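Long-range contacts in putative exported protein (Bacteroides fragilis, PDB 3FZX), which is of unknown function but binds calcium and, with a LolA/LolB-like barrel, may bind lipid outside the cytoplasm: residues C7-E15 and W188-V196; T180-W188 and S198-E206. All coordinates share one frame; numbering follows the deposited sequence.

Contact 1. Residues C7-E15 and W188-V196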
loop_
_atom_site.group_PDB
_atom_site.type_symbol
_atom_site.label_atom_id
_atom_site.label_comp_id
_atom_site.label_asym_id
_atom_site.label_seq_id
_atom_site.Cartn_x
_atom_site.Cartn_y
_atom_site.Cartn_z
ATOM N N CYS A 7 -15.162 13.789 -8.645
ATOM C CA CYS A 7 -14.277 12.705 -8.121
ATOM C C CYS A 7 -14.363 11.494 -9.055
ATOM O O CYS A 7 -15.169 10.589 -8.844
ATOM C CB CYS A 7 -14.680 12.324 -6.691
ATOM N N ALA A 8 -13.552 11.496 -10.107
ATOM C CA ALA A 8 -13.503 10.379 -11.061
ATOM C C ALA A 8 -12.763 9.174 -10.468
ATOM O O ALA A 8 -11.799 9.325 -9.727
ATOM C CB ALA A 8 -12.843 10.818 -12.340
ATOM N N PHE A 9 -13.200 7.975 -10.817
ATOM C CA PHE A 9 -12.627 6.741 -10.282
ATOM C C PHE A 9 -11.965 6.029 -11.466
ATOM O O PHE A 9 -12.647 5.514 -12.340
ATOM C CB PHE A 9 -13.753 5.911 -9.632
ATOM C CG PHE A 9 -13.274 4.794 -8.756
ATOM C CD1 PHE A 9 -13.048 3.533 -9.281
ATOM C CD2 PHE A 9 -13.097 4.988 -7.396
ATOM C CE1 PHE A 9 -12.607 2.488 -8.479
ATOM C CE2 PHE A 9 -12.652 3.954 -6.565
ATOM C CZ PHE A 9 -12.425 2.688 -7.100
ATOM N N PHE A 10 -10.636 5.990 -11.488
ATOM C CA PHE A 10 -9.878 5.496 -12.650
ATOM C C PHE A 10 -9.604 4.002 -12.616
ATOM O O PHE A 10 -8.466 3.589 -12.602
ATOM C CB PHE A 10 -8.567 6.286 -12.729
ATOM C CG PHE A 10 -8.799 7.735 -12.914
ATOM C CD1 PHE A 10 -9.374 8.193 -14.096
ATOM C CD2 PHE A 10 -8.559 8.635 -11.891
ATOM C CE1 PHE A 10 -9.639 9.535 -14.286
ATOM C CE2 PHE A 10 -8.829 9.977 -12.067
ATOM C CZ PHE A 10 -9.366 10.432 -13.276
ATOM N N PHE A 11 -10.672 3.207 -12.602
ATOM C CA PHE A 11 -10.591 1.749 -12.515
ATOM C C PHE A 11 -12.018 1.202 -12.632
ATOM O O PHE A 11 -12.964 1.873 -12.254
ATOM C CB PHE A 11 -9.971 1.300 -11.158
ATOM C CG PHE A 11 -9.496 -0.129 -11.156
ATOM C CD1 PHE A 11 -8.302 -0.476 -11.804
ATOM C CD2 PHE A 11 -10.216 -1.119 -10.519
ATOM C CE1 PHE A 11 -7.852 -1.788 -11.831
ATOM C CE2 PHE A 11 -9.765 -2.455 -10.512
ATOM C CZ PHE A 11 -8.597 -2.794 -11.182
ATOM N N PRO A 12 -12.198 -0.007 -13.171
ATOM C CA PRO A 12 -13.568 -0.509 -13.176
ATOM C C PRO A 12 -14.135 -0.629 -11.768
ATOM O O PRO A 12 -13.403 -0.912 -10.824
ATOM C CB PRO A 12 -13.432 -1.888 -13.809
ATOM C CG PRO A 12 -12.001 -2.225 -13.664
ATOM C CD PRO A 12 -11.299 -0.936 -13.865
ATOM N N ASN A 13 -15.432 -0.396 -11.636
ATOM C CA ASN A 13 -16.064 -0.431 -10.350
ATOM C C ASN A 13 -17.408 -1.164 -10.254
ATOM O O ASN A 13 -18.019 -1.121 -9.215
ATOM C CB ASN A 13 -16.113 1.000 -9.780
ATOM C CG ASN A 13 -16.686 1.980 -10.737
ATOM O OD1 ASN A 13 -17.881 2.131 -10.774
ATOM N ND2 ASN A 13 -15.837 2.659 -11.528
ATOM N N GLN A 14 -17.839 -1.876 -11.298
ATOM C CA GLN A 14 -19.039 -2.732 -11.205
ATOM C C GLN A 14 -18.617 -4.140 -10.857
ATOM O O GLN A 14 -17.784 -4.705 -11.548
ATOM C CB GLN A 14 -19.792 -2.821 -12.539
ATOM C CG GLN A 14 -20.110 -1.505 -13.181
ATOM C CD GLN A 14 -20.976 -1.640 -14.440
ATOM O OE1 GLN A 14 -21.387 -2.749 -14.848
ATOM N NE2 GLN A 14 -21.243 -0.501 -15.072
ATOM N N GLU A 15 -19.217 -4.732 -9.829
ATOM C CA GLU A 15 -18.886 -6.112 -9.434
ATOM C C GLU A 15 -18.993 -7.042 -10.626
ATOM O O GLU A 15 -19.948 -6.959 -11.366
ATOM C CB GLU A 15 -19.815 -6.618 -8.308
ATOM C CG GLU A 15 -19.512 -5.957 -6.974
ATOM C CD GLU A 15 -20.298 -6.530 -5.794
ATOM O OE1 GLU A 15 -21.207 -7.385 -6.010
ATOM O OE2 GLU A 15 -19.986 -6.099 -4.651
ATOM N N TRP A 188 -1.667 6.304 -20.372
ATOM C CA TRP A 188 -2.890 6.954 -20.687
ATOM C C TRP A 188 -3.934 6.286 -19.809
ATOM O O TRP A 188 -4.010 5.045 -19.797
ATOM C CB TRP A 188 -3.243 6.734 -22.141
ATOM C CG TRP A 188 -2.453 7.510 -23.156
ATOM C CD1 TRP A 188 -2.835 8.666 -23.765
ATOM C CD2 TRP A 188 -1.210 7.134 -23.759
ATOM N NE1 TRP A 188 -1.903 9.048 -24.690
ATOM C CE2 TRP A 188 -0.900 8.118 -24.722
ATOM C CE3 TRP A 188 -0.323 6.065 -23.575
ATOM C CZ2 TRP A 188 0.274 8.087 -25.487
ATOM C CZ3 TRP A 188 0.838 6.020 -24.344
ATOM C CH2 TRP A 188 1.128 7.030 -25.295
ATOM N N TYR A 189 -4.710 7.089 -19.070
ATOM C CA TYR A 189 -5.749 6.522 -18.211
ATOM C C TYR A 189 -7.078 7.246 -18.324
ATOM O O TYR A 189 -7.136 8.424 -18.678
ATOM C CB TYR A 189 -5.293 6.440 -16.761
ATOM C CG TYR A 189 -4.991 7.754 -16.075
ATOM C CD1 TYR A 189 -3.701 8.308 -16.115
ATOM C CD2 TYR A 189 -5.970 8.421 -15.336
ATOM C CE1 TYR A 189 -3.414 9.510 -15.465
ATOM C CE2 TYR A 189 -5.688 9.630 -14.670
ATOM C CZ TYR A 189 -4.415 10.158 -14.733
ATOM O OH TYR A 189 -4.122 11.301 -14.046
ATOM N N ALA A 190 -8.133 6.494 -18.019
ATOM C CA ALA A 190 -9.504 6.915 -18.234
ATOM C C ALA A 190 -10.402 6.477 -17.087
ATOM O O ALA A 190 -10.144 5.443 -16.439
ATOM C CB ALA A 190 -10.052 6.320 -19.559
ATOM N N PRO A 191 -11.476 7.250 -16.839
ATOM C CA PRO A 191 -12.487 6.916 -15.838
ATOM C C PRO A 191 -13.094 5.553 -16.086
ATOM O O PRO A 191 -13.376 5.213 -17.234
ATOM C CB PRO A 191 -13.565 7.978 -16.054
ATOM C CG PRO A 191 -12.878 9.128 -16.755
ATOM C CD PRO A 191 -11.669 8.597 -17.425
ATOM N N ASN A 192 -13.292 4.803 -14.998
ATOM C CA ASN A 192 -13.915 3.500 -14.965
ATOM C C ASN A 192 -13.122 2.382 -15.685
ATOM O O ASN A 192 -13.621 1.286 -15.842
ATOM C CB ASN A 192 -15.375 3.564 -15.466
ATOM C CG ASN A 192 -16.181 4.680 -14.805
ATOM O OD1 ASN A 192 -16.188 4.827 -13.587
ATOM N ND2 ASN A 192 -16.852 5.471 -15.606
ATOM N N ILE A 193 -11.888 2.649 -16.081
ATOM C CA ILE A 193 -11.060 1.649 -16.784
ATOM C C ILE A 193 -9.691 1.535 -16.155
ATOM O O ILE A 193 -9.242 0.447 -15.848
ATOM C CB ILE A 193 -10.871 2.017 -18.274
ATOM C CG1 ILE A 193 -12.216 2.172 -18.982
ATOM C CG2 ILE A 193 -10.069 0.947 -19.012
ATOM C CD1 ILE A 193 -12.063 2.890 -20.348
ATOM N N GLY A 194 -9.046 2.668 -15.903
ATOM C CA GLY A 194 -7.657 2.690 -15.452
ATOM C C GLY A 194 -6.780 2.909 -16.662
ATOM O O GLY A 194 -7.113 3.718 -17.548
ATOM N N ILE A 195 -5.697 2.146 -16.743
ATOM C CA ILE A 195 -4.718 2.280 -17.823
ATOM C C ILE A 195 -5.278 1.729 -19.138
ATOM O O ILE A 195 -5.633 0.542 -19.251
ATOM C CB ILE A 195 -3.372 1.521 -17.504
ATOM C CG1 ILE A 195 -2.790 1.921 -16.127
ATOM C CG2 ILE A 195 -2.362 1.704 -18.649
ATOM C CD1 ILE A 195 -2.728 3.397 -15.861
ATOM N N VAL A 196 -5.344 2.604 -20.125
ATOM C CA VAL A 196 -5.820 2.262 -21.464
ATOM C C VAL A 196 -4.638 1.881 -22.357
ATOM O O VAL A 196 -4.757 1.011 -23.219
ATOM C CB VAL A 196 -6.617 3.452 -22.049
ATOM C CG1 VAL A 196 -6.925 3.283 -23.510
ATOM C CG2 VAL A 196 -7.921 3.615 -21.243
HETATM O O HOH W 1 -15.301 7.504 -12.605
#
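The first side-chain torsions of F10 and Y189 set up their meeting: in F10 CG stands anti to the carbonyl carbon (chi1 -61°), while Y189 wedges its CG between backbone N and carbonyl carbon (chi1 63°). The result is a T-shaped pair, the Y189 edge directed at the F10 face, with planes 82° apart and Y189 CD2 3.6 Å from F10 CD1. It illustrates how an N-terminal loop can pack against a beta barrel: the loop before strand 18-25 lies on the hairpin of strands 180-190 and 194-202, at its connecting loop. P191 borders the F10 ring, its CD 3.9 Å from F10 CE1, and F112 packs on both residues, while the Y189 hydroxyl bonds to P109 O.

The backbones lock through the hairpin loop. N192 N donates to F9 O at 2.8 Å, almost straight. I193 and G194 together face A190 as a classic beta bulge. F10 centres an inverse gamma turn, and its own carbonyl approaches the bulge: G194 CA lies 3.1 Å from F10 O in a CA-H...O contact. F9 and F11 pack against side chains of strands 47-58 and 63-74.

N13 fastens the far end. Its ND2 bonds to F11 O within its own loop and, in the plane of its amide, to N192 OD1 at 3.0 Å; water 1 also donates to that oxygen while accepting from F9 N.

Contact 2. Residues T180-W188 and S198-E206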
loop_
_atom_site.group_PDB
_atom_site.type_symbol
_atom_site.label_atom_id
_atom_site.label_comp_id
_atom_site.label_asym_id
_atom_site.label_seq_id
_atom_site.Cartn_x
_atom_site.Cartn_y
_atom_site.Cartn_z
ATOM N N THR A 180 20.559 -3.294 -13.800
ATOM C CA THR A 180 19.810 -2.059 -13.659
ATOM C C THR A 180 19.458 -1.564 -15.037
ATOM O O THR A 180 20.328 -1.473 -15.880
ATOM C CB THR A 180 20.621 -0.949 -13.003
ATOM O OG1 THR A 180 20.961 -1.341 -11.678
ATOM C CG2 THR A 180 19.807 0.357 -12.932
ATOM N N ILE A 181 18.184 -1.253 -15.251
ATOM C CA ILE A 181 17.703 -0.642 -16.478
ATOM C C ILE A 181 17.166 0.730 -16.058
ATOM O O ILE A 181 16.469 0.828 -15.061
ATOM C CB ILE A 181 16.547 -1.447 -17.100
ATOM C CG1 ILE A 181 16.965 -2.882 -17.409
ATOM C CG2 ILE A 181 16.053 -0.792 -18.387
ATOM C CD1 ILE A 181 15.770 -3.712 -17.863
ATOM N N LYS A 182 17.519 1.777 -16.797
ATOM C CA LYS A 182 16.972 3.119 -16.583
ATOM C C LYS A 182 16.186 3.507 -17.811
ATOM O O LYS A 182 16.579 3.204 -18.940
ATOM C CB LYS A 182 18.080 4.127 -16.327
ATOM C CG LYS A 182 18.728 3.914 -14.986
ATOM C CD LYS A 182 19.776 4.963 -14.649
ATOM C CE LYS A 182 20.359 4.700 -13.256
ATOM N NZ LYS A 182 20.978 5.915 -12.643
ATOM N N GLY A 183 15.048 4.153 -17.610
ATOM C CA GLY A 183 14.243 4.567 -18.752
ATOM C C GLY A 183 13.116 5.501 -18.407
ATOM O O GLY A 183 13.094 6.104 -17.345
ATOM N N TYR A 184 12.180 5.621 -19.333
ATOM C CA TYR A 184 11.038 6.501 -19.165
ATOM C C TYR A 184 9.825 5.844 -19.843
ATOM O O TYR A 184 9.957 4.829 -20.549
ATOM C CB TYR A 184 11.356 7.927 -19.668
ATOM C CG TYR A 184 11.456 8.081 -21.152
ATOM C CD1 TYR A 184 12.658 7.852 -21.816
ATOM C CD2 TYR A 184 10.340 8.451 -21.910
ATOM C CE1 TYR A 184 12.748 7.975 -23.212
ATOM C CE2 TYR A 184 10.423 8.582 -23.307
ATOM C CZ TYR A 184 11.626 8.339 -23.941
ATOM O OH TYR A 184 11.715 8.476 -25.306
ATOM N N GLY A 185 8.639 6.357 -19.560
ATOM C CA GLY A 185 7.429 5.779 -20.136
ATOM C C GLY A 185 6.305 6.771 -20.225
ATOM O O GLY A 185 6.405 7.880 -19.712
ATOM N N TYR A 186 5.249 6.369 -20.914
ATOM C CA TYR A 186 4.024 7.132 -20.979
ATOM C C TYR A 186 2.880 6.216 -20.591
ATOM O O TYR A 186 2.910 5.012 -20.860
ATOM C CB TYR A 186 3.759 7.623 -22.394
ATOM C CG TYR A 186 4.785 8.584 -22.963
ATOM C CD1 TYR A 186 4.805 9.929 -22.599
ATOM C CD2 TYR A 186 5.685 8.163 -23.934
ATOM C CE1 TYR A 186 5.766 10.824 -23.149
ATOM C CE2 TYR A 186 6.627 9.037 -24.493
ATOM C CZ TYR A 186 6.655 10.351 -24.100
ATOM O OH TYR A 186 7.592 11.159 -24.657
ATOM N N GLU A 187 1.864 6.775 -19.958
ATOM C CA GLU A 187 0.621 6.044 -19.782
ATOM C C GLU A 187 -0.588 6.951 -19.967
ATOM O O GLU A 187 -0.522 8.191 -19.821
ATOM C CB GLU A 187 0.574 5.220 -18.486
ATOM C CG GLU A 187 0.619 5.970 -17.203
ATOM C CD GLU A 187 0.690 5.020 -15.975
ATOM O OE1 GLU A 187 1.337 3.947 -16.046
ATOM O OE2 GLU A 187 0.116 5.356 -14.920
ATOM N N TRP A 188 -1.667 6.304 -20.372
ATOM C CA TRP A 188 -2.890 6.954 -20.687
ATOM C C TRP A 188 -3.934 6.286 -19.809
ATOM O O TRP A 188 -4.010 5.045 -19.797
ATOM C CB TRP A 188 -3.243 6.734 -22.141
ATOM C CG TRP A 188 -2.453 7.510 -23.156
ATOM C CD1 TRP A 188 -2.835 8.666 -23.765
ATOM C CD2 TRP A 188 -1.210 7.134 -23.759
ATOM N NE1 TRP A 188 -1.903 9.048 -24.690
ATOM C CE2 TRP A 188 -0.900 8.118 -24.722
ATOM C CE3 TRP A 188 -0.323 6.065 -23.575
ATOM C CZ2 TRP A 188 0.274 8.087 -25.487
ATOM C CZ3 TRP A 188 0.838 6.020 -24.344
ATOM C CH2 TRP A 188 1.128 7.030 -25.295
ATOM N N SER A 198 0.005 2.025 -22.371
ATOM C CA SER A 198 1.286 2.425 -21.809
ATOM C C SER A 198 2.397 2.047 -22.762
ATOM O O SER A 198 2.239 1.135 -23.589
ATOM C CB SER A 198 1.549 1.770 -20.459
ATOM O OG SER A 198 1.902 0.415 -20.639
ATOM N N GLU A 199 3.524 2.747 -22.641
ATOM C CA GLU A 199 4.697 2.511 -23.475
ATOM C C GLU A 199 5.935 2.685 -22.628
ATOM O O GLU A 199 5.990 3.619 -21.829
ATOM C CB GLU A 199 4.755 3.521 -24.614
ATOM C CG GLU A 199 3.642 3.399 -25.629
ATOM C CD GLU A 199 3.629 4.554 -26.620
ATOM O OE1 GLU A 199 4.514 5.433 -26.564
ATOM O OE2 GLU A 199 2.717 4.582 -27.444
ATOM N N GLN A 200 6.928 1.801 -22.810
ATOM C CA GLN A 200 8.191 1.883 -22.088
ATOM C C GLN A 200 9.360 2.039 -23.050
ATOM O O GLN A 200 9.417 1.350 -24.079
ATOM C CB GLN A 200 8.397 0.655 -21.202
ATOM C CG GLN A 200 7.315 0.510 -20.107
ATOM C CD GLN A 200 5.992 0.010 -20.659
ATOM O OE1 GLN A 200 5.970 -0.956 -21.417
ATOM N NE2 GLN A 200 4.882 0.674 -20.295
ATOM N N TYR A 201 10.273 2.955 -22.692
ATOM C CA TYR A 201 11.500 3.278 -23.450
ATOM C C TYR A 201 12.732 3.175 -22.571
ATOM O O TYR A 201 12.634 3.333 -21.363
ATOM C CB TYR A 201 11.440 4.709 -23.966
ATOM C CG TYR A 201 10.299 4.947 -24.916
ATOM C CD1 TYR A 201 9.046 5.271 -24.430
ATOM C CD2 TYR A 201 10.461 4.832 -26.302
ATOM C CE1 TYR A 201 7.982 5.480 -25.276
ATOM C CE2 TYR A 201 9.384 5.052 -27.167
ATOM C CZ TYR A 201 8.148 5.364 -26.628
ATOM O OH TYR A 201 7.039 5.578 -27.394
ATOM N N ASN A 202 13.900 2.924 -23.175
ATOM C CA ASN A 202 15.172 3.002 -22.432
ATOM C C ASN A 202 15.650 4.430 -22.545
ATOM O O ASN A 202 15.036 5.231 -23.268
ATOM C CB ASN A 202 16.241 2.004 -22.940
ATOM C CG ASN A 202 16.679 2.233 -24.391
ATOM O OD1 ASN A 202 16.380 3.250 -25.051
ATOM N ND2 ASN A 202 17.394 1.251 -24.902
ATOM N N ASN A 203 16.770 4.764 -21.911
ATOM C CA ASN A 203 17.194 6.165 -21.970
ATOM C C ASN A 203 17.766 6.651 -23.295
ATOM O O ASN A 203 18.075 7.818 -23.419
ATOM C CB ASN A 203 17.968 6.600 -20.721
ATOM C CG ASN A 203 17.019 7.039 -19.578
ATOM O OD1 ASN A 203 15.885 7.485 -19.826
ATOM N ND2 ASN A 203 17.482 6.918 -18.332
ATOM N N LYS A 204 17.808 5.779 -24.301
ATOM C CA LYS A 204 18.169 6.180 -25.662
ATOM C C LYS A 204 16.922 6.494 -26.488
ATOM O O LYS A 204 17.022 6.813 -27.648
ATOM C CB LYS A 204 18.984 5.094 -26.361
ATOM C CG LYS A 204 20.224 4.631 -25.596
ATOM C CD LYS A 204 21.311 4.111 -26.558
ATOM C CE LYS A 204 22.346 3.274 -25.820
ATOM N NZ LYS A 204 23.573 3.101 -26.625
ATOM N N LYS A 205 15.741 6.414 -25.875
ATOM C CA LYS A 205 14.464 6.707 -26.559
ATOM C C LYS A 205 14.061 5.582 -27.508
ATOM O O LYS A 205 13.333 5.803 -28.473
ATOM C CB LYS A 205 14.465 8.073 -27.286
ATOM C CG LYS A 205 15.005 9.249 -26.448
ATOM C CD LYS A 205 15.049 10.549 -27.247
ATOM C CE LYS A 205 16.169 11.491 -26.773
ATOM N NZ LYS A 205 16.600 12.416 -27.872
ATOM N N GLU A 206 14.513 4.370 -27.205
ATOM C CA GLU A 206 14.184 3.199 -27.993
ATOM C C GLU A 206 13.067 2.464 -27.282
ATOM O O GLU A 206 13.221 2.090 -26.099
ATOM C CB GLU A 206 15.399 2.286 -28.094
ATOM C CG GLU A 206 16.572 2.900 -28.886
ATOM C CD GLU A 206 17.908 2.184 -28.680
ATOM O OE1 GLU A 206 18.103 1.505 -27.643
ATOM O OE2 GLU A 206 18.780 2.333 -29.555
#
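Strands 180-188 and 198-202 run antiparallel, 175° between their directions and 4.7 Å apart at closest approach, as the two arms of a beta hairpin in the wall of the barrel. The hydrogen-bonded pairs Y184-Y201 and Y186-E199 each make two backbone bonds, with Y201 N reaching Y184 O at 2.9 Å. G183 and G185 alternate with them and keep their alpha carbons bare beside the partner's carbonyls, G185 CA being 3.1 Å from E199 O.

Such alternation sorts side chains by face, and here Y184, Y186, E199 and Y201 share one. Y184, its CG set between backbone N and carbonyl carbon (chi1 72°), leans across to the partner strand. Its ring takes the CB of Y201 over one face in a CH-pi contact, 3.8 Å from CB to the ring centroid. The two rings are nearly parallel, 9° apart, but slid so far that they barely overlap; the Y184 hydroxyl rides above the rim of the Y201 ring and meets K205 CB at 3.4 Å. Y186 completes the aromatic cluster, its CD2 3.8 Å from Y201 CE1. K169 and K167 of strand 161-175 add cation-pi contacts to Y184 and Y186.

E199 holds the hydroxyl end of Y201. Y201 OH donates to its OE1 from above the carboxylate plane at 2.7 Å, OE2 forms a salt bridge with R197, and the carboxylate meets the rim of the W188 benzo ring near CH2, its plane turned well away from the ring's.

At the end of the strand, N202 to K205 form a type I beta turn. N202 OD1 accepts from K204 N, an Asx turn, and from E206 N on the opposite face of its amide, while N202 ND2 donates to E206 OE1 at 2.8 Å.

How the contacts relate
Both contacts draw on strands 180-190 and 194-202, but at different places along the hairpin: contact 1 joins its connecting loop to the N-terminal segment, and contact 2 zips its arms together further along. Their centres are 23 Å apart, on opposite sides of the chain's centre. W188 belongs to both, and I195 CD1 of contact 1 packs 3.6 Å from E187 OE2 of contact 2, an oxygen hydrogen-bonded to Y108 OH. Neither binds calcium itself. The Y186 side chain is about 13 Å from a bound calcium ion and about 7 Å from that of E149, a calcium ligand in this protein whose ion is not bound to this chain here; Y189 lies about 11 Å, side chain to side chain, from the calcium ligand D121.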